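Local coordinates for protein carbamate kinase (Mycoplasma penetrans, PDB 4AXS) that probably catalyses, as carbamate kinases do, reversible phosphoryl transfer between carbamoyl phosphate and ADP, the ATP-forming last step of the arginine deiminase pathway, at residues 56-61 / 124-129; 206-211 / 237-242. All coordinates share one frame; numbering follows the deposited sequence.

Contact 1 is partly buried at the edge of the protein, where the end of helix 48-59 meets the chain leading into strand 128-130; contact 2 is fully buried, much nearer the centre of the chain, where the glycine-rich segment that follows strand 205-207 meets helix 232-242. Their centres are about 17 Å apart, yet strands 128-130 and 205-207 are parallel neighbours, probably linked by a hydrogen bond from Ile207 N to Leu129 O. Both contacts are apolar, but their chemistry follows their place: contact 1 uses the aliphatic parts of Lys126 and Gln59 beside two isoleucines, contact 2 one valine, one isoleucine and bare glycine backbone.

Contact 1. Residues 56-61 / 124-129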
loop_
_atom_site.group_PDB
_atom_site.type_symbol
_atom_site.label_atom_id
_atom_site.label_comp_id
_atom_site.label_asym_id
_atom_site.label_seq_id
_atom_site.Cartn_x
_atom_site.Cartn_y
_atom_site.Cartn_z
ATOM N N ALA A 56 -3.720 -19.401 -12.640
ATOM C CA ALA A 56 -3.741 -20.321 -13.787
ATOM C C ALA A 56 -3.069 -19.792 -15.052
ATOM O O ALA A 56 -2.534 -20.571 -15.838
ATOM C CB ALA A 56 -5.162 -20.776 -14.095
ATOM N N LEU A 57 -3.107 -18.478 -15.252
ATOM C CA LEU A 57 -2.462 -17.871 -16.409
ATOM C C LEU A 57 -0.951 -17.864 -16.232
ATOM O O LEU A 57 -0.199 -18.066 -17.191
ATOM C CB LEU A 57 -2.969 -16.442 -16.630
ATOM C CG LEU A 57 -4.455 -16.261 -16.949
ATOM C CD1 LEU A 57 -4.805 -14.795 -17.002
ATOM C CD2 LEU A 57 -4.831 -16.947 -18.263
ATOM N N ILE A 58 -0.515 -17.622 -14.998
ATOM C CA ILE A 58 0.906 -17.618 -14.670
ATOM C C ILE A 58 1.495 -18.986 -14.985
ATOM O O ILE A 58 2.698 -19.116 -15.252
ATOM C CB ILE A 58 1.151 -17.328 -13.189
ATOM C CG1 ILE A 58 0.385 -16.081 -12.737
ATOM C CG2 ILE A 58 2.639 -17.179 -12.933
ATOM C CD1 ILE A 58 0.846 -14.807 -13.397
ATOM N N GLN A 59 0.637 -20.007 -14.935
ATOM C CA GLN A 59 0.985 -21.334 -15.421
ATOM C C GLN A 59 1.092 -21.587 -16.922
ATOM O O GLN A 59 2.022 -22.255 -17.385
ATOM C CB GLN A 59 -0.125 -22.328 -15.104
ATOM C CG GLN A 59 -0.161 -22.806 -13.679
ATOM C CD GLN A 59 -1.000 -24.061 -13.532
ATOM O OE1 GLN A 59 -0.959 -24.734 -12.502
ATOM N NE2 GLN A 59 -1.767 -24.387 -14.576
ATOM N N GLU A 60 0.134 -21.048 -17.671
ATOM C CA GLU A 60 0.150 -21.105 -19.134
ATOM C C GLU A 60 1.315 -20.333 -19.743
ATOM O O GLU A 60 1.478 -20.305 -20.972
ATOM C CB GLU A 60 -1.138 -20.516 -19.717
ATOM C CG GLU A 60 -2.296 -21.495 -19.869
ATOM C CD GLU A 60 -3.005 -21.805 -18.563
ATOM O OE1 GLU A 60 -2.354 -22.345 -17.643
ATOM O OE2 GLU A 60 -4.221 -21.515 -18.465
ATOM N N GLY A 61 2.129 -19.723 -18.880
ATOM C CA GLY A 61 3.328 -19.039 -19.326
ATOM C C GLY A 61 3.159 -17.537 -19.446
ATOM O O GLY A 61 4.111 -16.819 -19.787
ATOM N N ILE A 124 3.973 -23.005 -7.588
ATOM C CA ILE A 124 4.753 -22.081 -8.399
ATOM C C ILE A 124 5.514 -21.106 -7.492
ATOM O O ILE A 124 5.042 -20.739 -6.408
ATOM C CB ILE A 124 3.864 -21.299 -9.396
ATOM C CG1 ILE A 124 2.799 -22.222 -10.004
ATOM C CG2 ILE A 124 4.722 -20.654 -10.483
ATOM C CD1 ILE A 124 1.820 -21.527 -10.945
ATOM N N GLN A 125 6.697 -20.697 -7.932
ATOM C CA GLN A 125 7.493 -19.768 -7.147
ATOM C C GLN A 125 7.658 -18.434 -7.879
ATOM O O GLN A 125 8.299 -18.358 -8.933
ATOM C CB GLN A 125 8.845 -20.388 -6.765
ATOM C CG GLN A 125 8.735 -21.804 -6.161
ATOM C CD GLN A 125 7.832 -21.876 -4.924
ATOM O OE1 GLN A 125 6.723 -22.421 -4.974
ATOM N NE2 GLN A 125 8.311 -21.328 -3.808
ATOM N N LYS A 126 7.062 -17.391 -7.301
ATOM C CA LYS A 126 7.038 -16.056 -7.890
ATOM C C LYS A 126 6.710 -15.046 -6.806
ATOM O O LYS A 126 5.891 -15.320 -5.932
ATOM C CB LYS A 126 5.964 -15.980 -8.979
ATOM C CG LYS A 126 6.505 -15.676 -10.352
ATOM C CD LYS A 126 5.454 -15.888 -11.419
ATOM C CE LYS A 126 6.085 -15.785 -12.803
ATOM N NZ LYS A 126 7.368 -16.562 -12.865
ATOM N N ASP A 127 7.323 -13.873 -6.859
ATOM C CA ASP A 127 6.989 -12.855 -5.869
ATOM C C ASP A 127 5.800 -11.998 -6.303
ATOM O O ASP A 127 5.869 -11.298 -7.327
ATOM C CB ASP A 127 8.201 -11.980 -5.545
ATOM C CG ASP A 127 9.148 -12.641 -4.557
ATOM O OD1 ASP A 127 8.673 -13.414 -3.691
ATOM O OD2 ASP A 127 10.368 -12.379 -4.640
ATOM N N VAL A 128 4.712 -12.065 -5.529
ATOM C CA VAL A 128 3.588 -11.156 -5.730
ATOM C C VAL A 128 3.834 -9.849 -4.980
ATOM O O VAL A 128 4.122 -9.863 -3.786
ATOM C CB VAL A 128 2.232 -11.752 -5.289
ATOM C CG1 VAL A 128 1.095 -10.920 -5.848
ATOM C CG2 VAL A 128 2.076 -13.186 -5.761
ATOM N N LEU A 129 3.718 -8.728 -5.695
ATOM C CA LEU A 129 3.972 -7.388 -5.159
ATOM C C LEU A 129 2.731 -6.480 -5.223
ATOM O O LEU A 129 1.914 -6.621 -6.118
ATOM C CB LEU A 129 5.105 -6.731 -5.949
ATOM C CG LEU A 129 6.565 -6.952 -5.534
ATOM C CD1 LEU A 129 6.727 -8.224 -4.725
ATOM C CD2 LEU A 129 7.478 -6.956 -6.766
#
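Lys126 lays the middle of its side chain against Ile58, on the last part of helix 48-59. Lys126 CB sets out toward the helix but is still 5.3 Å from Ile58 CG2, and CG makes no closer touch of its own. The first real touch is at Lys126 CD, 3.4 Å from Ile58 CG2, and Lys126 CE continues past the same methyl at 3.7 Å. A bend at the last torsion (chi4 46°) then turns Lys126 NZ aside, 4.8 Å from Ile58 CG2. The ammonium group thus ends beyond the touching carbons, as befits an exposed lysine whose methylenes shield a neighbour while its charge can probably meet water. Ile58 itself is buried; its branched side chain also packs on Val64 of strand 64-68, and being all carbon it has no polar group to satisfy.

A second touch pairs Ile124, which is only partly exposed, with Gln59. Ile124 reaches out with an extended chain (chi2 177°), and its terminal CD1 meets Gln59 CG at 3.6 Å, the two side chains crossing at about a right angle. Gln59 offers a methylene here, its amide lying beyond and taking no part, and it also touches Leu122. Amphipathic residues therefore suit this boundary between the helix end and the lead-in of strand 128-130: the contact rests on dispersion and the exclusion of water, while the polar ends of two exposed residues stay outside it.

Contact 2. Residues 206-211 / 237-242; sequences CIVGGG and AKIADA
Two torsions of Ile239 aim its long branch at Val208: with CG1 anti to the carbonyl carbon (chi1 -74°) and the chain extended beyond it (chi2 179°), CD1 stands out from helix 232-242 toward Val208 and Gly209. Val208 answers with CG2, which at chi1 -69° sits between its own backbone N and carbonyl carbon. The two methyls, Val208 CG2 and Ile239 CD1, meet at 3.6 Å. Behind them the fit is wider, with Val208 CG2 and Ile239 CG2 4.1 Å apart, so the valine methyl nestles against both the tip and the shorter branch of the isoleucine as the side chains cross obliquely.

Beyond the valine, the isoleucine reaches the backbone. Ile239 CD1 lies 4.1 Å from Gly209 N, an amide whose hydrogen bond goes to Thr133 OG1, so the polar group is satisfied while the methyl merely packs beside it. Glycine suits this place twice over: its phi is positive, and its bare alpha carbon lets the isoleucine methyl come close to the backbone. The nearest alpha carbons, Gly209 CA and Ile239 CA, are 7.9 Å apart, a separation that one isoleucine bridges.

Around this pair the packing continues. Phe190 of strand 187-190 also touches Ile239, and Ile196 of helix 193-201 touches Val208, while backbone bonding joins Val208 to Val66 of strand 64-68. Branched aliphatic groups thus occupy a wholly buried seam between helix 232-242 and residues 208-209 in the alpha/beta fold of the amino acid kinase family. Dispersion and the exclusion of water probably account for this small contact, which places no demand on charge or on polar pairing.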
loop_
_atom_site.group_PDB
_atom_site.type_symbol
_atom_site.label_atom_id
_atom_site.label_comp_id
_atom_site.label_asym_id
_atom_site.label_seq_id
_atom_site.Cartn_x
_atom_site.Cartn_y
_atom_site.Cartn_z
ATOM N N CYS A 206 2.837 -8.326 -10.331
ATOM C CA CYS A 206 2.744 -6.993 -9.754
ATOM C C CYS A 206 1.329 -6.436 -9.706
ATOM O O CYS A 206 0.667 -6.332 -10.729
ATOM C CB CYS A 206 3.567 -6.019 -10.591
ATOM S SG CYS A 206 5.249 -6.513 -10.906
ATOM N N ILE A 207 0.895 -6.021 -8.518
ATOM C CA ILE A 207 -0.417 -5.407 -8.359
ATOM C C ILE A 207 -0.267 -3.897 -8.280
ATOM O O ILE A 207 0.413 -3.379 -7.393
ATOM C CB ILE A 207 -1.142 -5.934 -7.113
ATOM C CG1 ILE A 207 -1.061 -7.462 -7.061
ATOM C CG2 ILE A 207 -2.583 -5.456 -7.097
ATOM C CD1 ILE A 207 -1.588 -8.059 -5.777
ATOM N N VAL A 208 -0.897 -3.200 -9.222
ATOM C CA VAL A 208 -0.783 -1.749 -9.319
ATOM C C VAL A 208 -2.090 -1.083 -9.723
ATOM O O VAL A 208 -3.077 -1.756 -10.065
ATOM C CB VAL A 208 0.265 -1.346 -10.353
ATOM C CG1 VAL A 208 1.657 -1.709 -9.872
ATOM C CG2 VAL A 208 -0.039 -2.003 -11.686
ATOM N N GLY A 209 -2.088 0.248 -9.696
ATOM C CA GLY A 209 -3.252 1.030 -10.095
ATOM C C GLY A 209 -4.487 0.733 -9.262
ATOM O O GLY A 209 -5.617 0.749 -9.781
ATOM N N GLY A 210 -4.278 0.453 -7.972
ATOM C CA GLY A 210 -5.382 0.191 -7.063
ATOM C C GLY A 210 -6.335 1.372 -7.051
ATOM O O GLY A 210 -5.913 2.500 -6.829
ATOM N N GLY A 211 -7.612 1.121 -7.332
ATOM C CA GLY A 211 -8.604 2.178 -7.405
ATOM C C GLY A 211 -8.234 3.245 -8.414
ATOM O O GLY A 211 -8.755 4.358 -8.374
ATOM N N ALA A 237 -5.297 0.713 -18.314
ATOM C CA ALA A 237 -5.016 0.707 -19.739
ATOM C C ALA A 237 -3.723 1.490 -20.031
ATOM O O ALA A 237 -2.923 1.084 -20.866
ATOM C CB ALA A 237 -6.199 1.259 -20.520
ATOM N N LYS A 238 -3.507 2.591 -19.317
ATOM C CA LYS A 238 -2.245 3.336 -19.425
ATOM C C LYS A 238 -1.063 2.487 -18.984
ATOM O O LYS A 238 -0.002 2.496 -19.612
ATOM C CB LYS A 238 -2.286 4.621 -18.594
ATOM C CG LYS A 238 -2.506 5.891 -19.416
ATOM C CD LYS A 238 -1.229 6.392 -20.106
ATOM C CE LYS A 238 -1.537 7.602 -21.004
ATOM N NZ LYS A 238 -0.392 8.555 -21.138
ATOM N N ILE A 239 -1.264 1.764 -17.889
ATOM C CA ILE A 239 -0.301 0.807 -17.375
ATOM C C ILE A 239 -0.083 -0.350 -18.343
ATOM O O ILE A 239 1.055 -0.741 -18.601
ATOM C CB ILE A 239 -0.782 0.257 -16.016
ATOM C CG1 ILE A 239 -0.595 1.319 -14.929
ATOM C CG2 ILE A 239 -0.065 -1.051 -15.657
ATOM C CD1 ILE A 239 -1.052 0.884 -13.569
ATOM N N ALA A 240 -1.181 -0.903 -18.860
ATOM C CA ALA A 240 -1.127 -1.973 -19.855
ATOM C C ALA A 240 -0.234 -1.567 -21.012
ATOM O O ALA A 240 0.472 -2.398 -21.596
ATOM C CB ALA A 240 -2.533 -2.307 -20.374
ATOM N N ASP A 241 -0.271 -0.282 -21.341
ATOM C CA ASP A 241 0.536 0.231 -22.431
ATOM C C ASP A 241 2.014 0.368 -22.054
ATOM O O ASP A 241 2.885 -0.110 -22.777
ATOM C CB ASP A 241 -0.014 1.566 -22.908
ATOM C CG ASP A 241 0.921 2.257 -23.868
ATOM O OD1 ASP A 241 1.830 2.974 -23.387
ATOM O OD2 ASP A 241 0.753 2.079 -25.099
ATOM N N ALA A 242 2.291 1.014 -20.921
ATOM C CA ALA A 242 3.668 1.204 -20.442
ATOM C C ALA A 242 4.442 -0.102 -20.253
ATOM O O ALA A 242 5.635 -0.157 -20.520
ATOM C CB ALA A 242 3.686 2.032 -19.154
#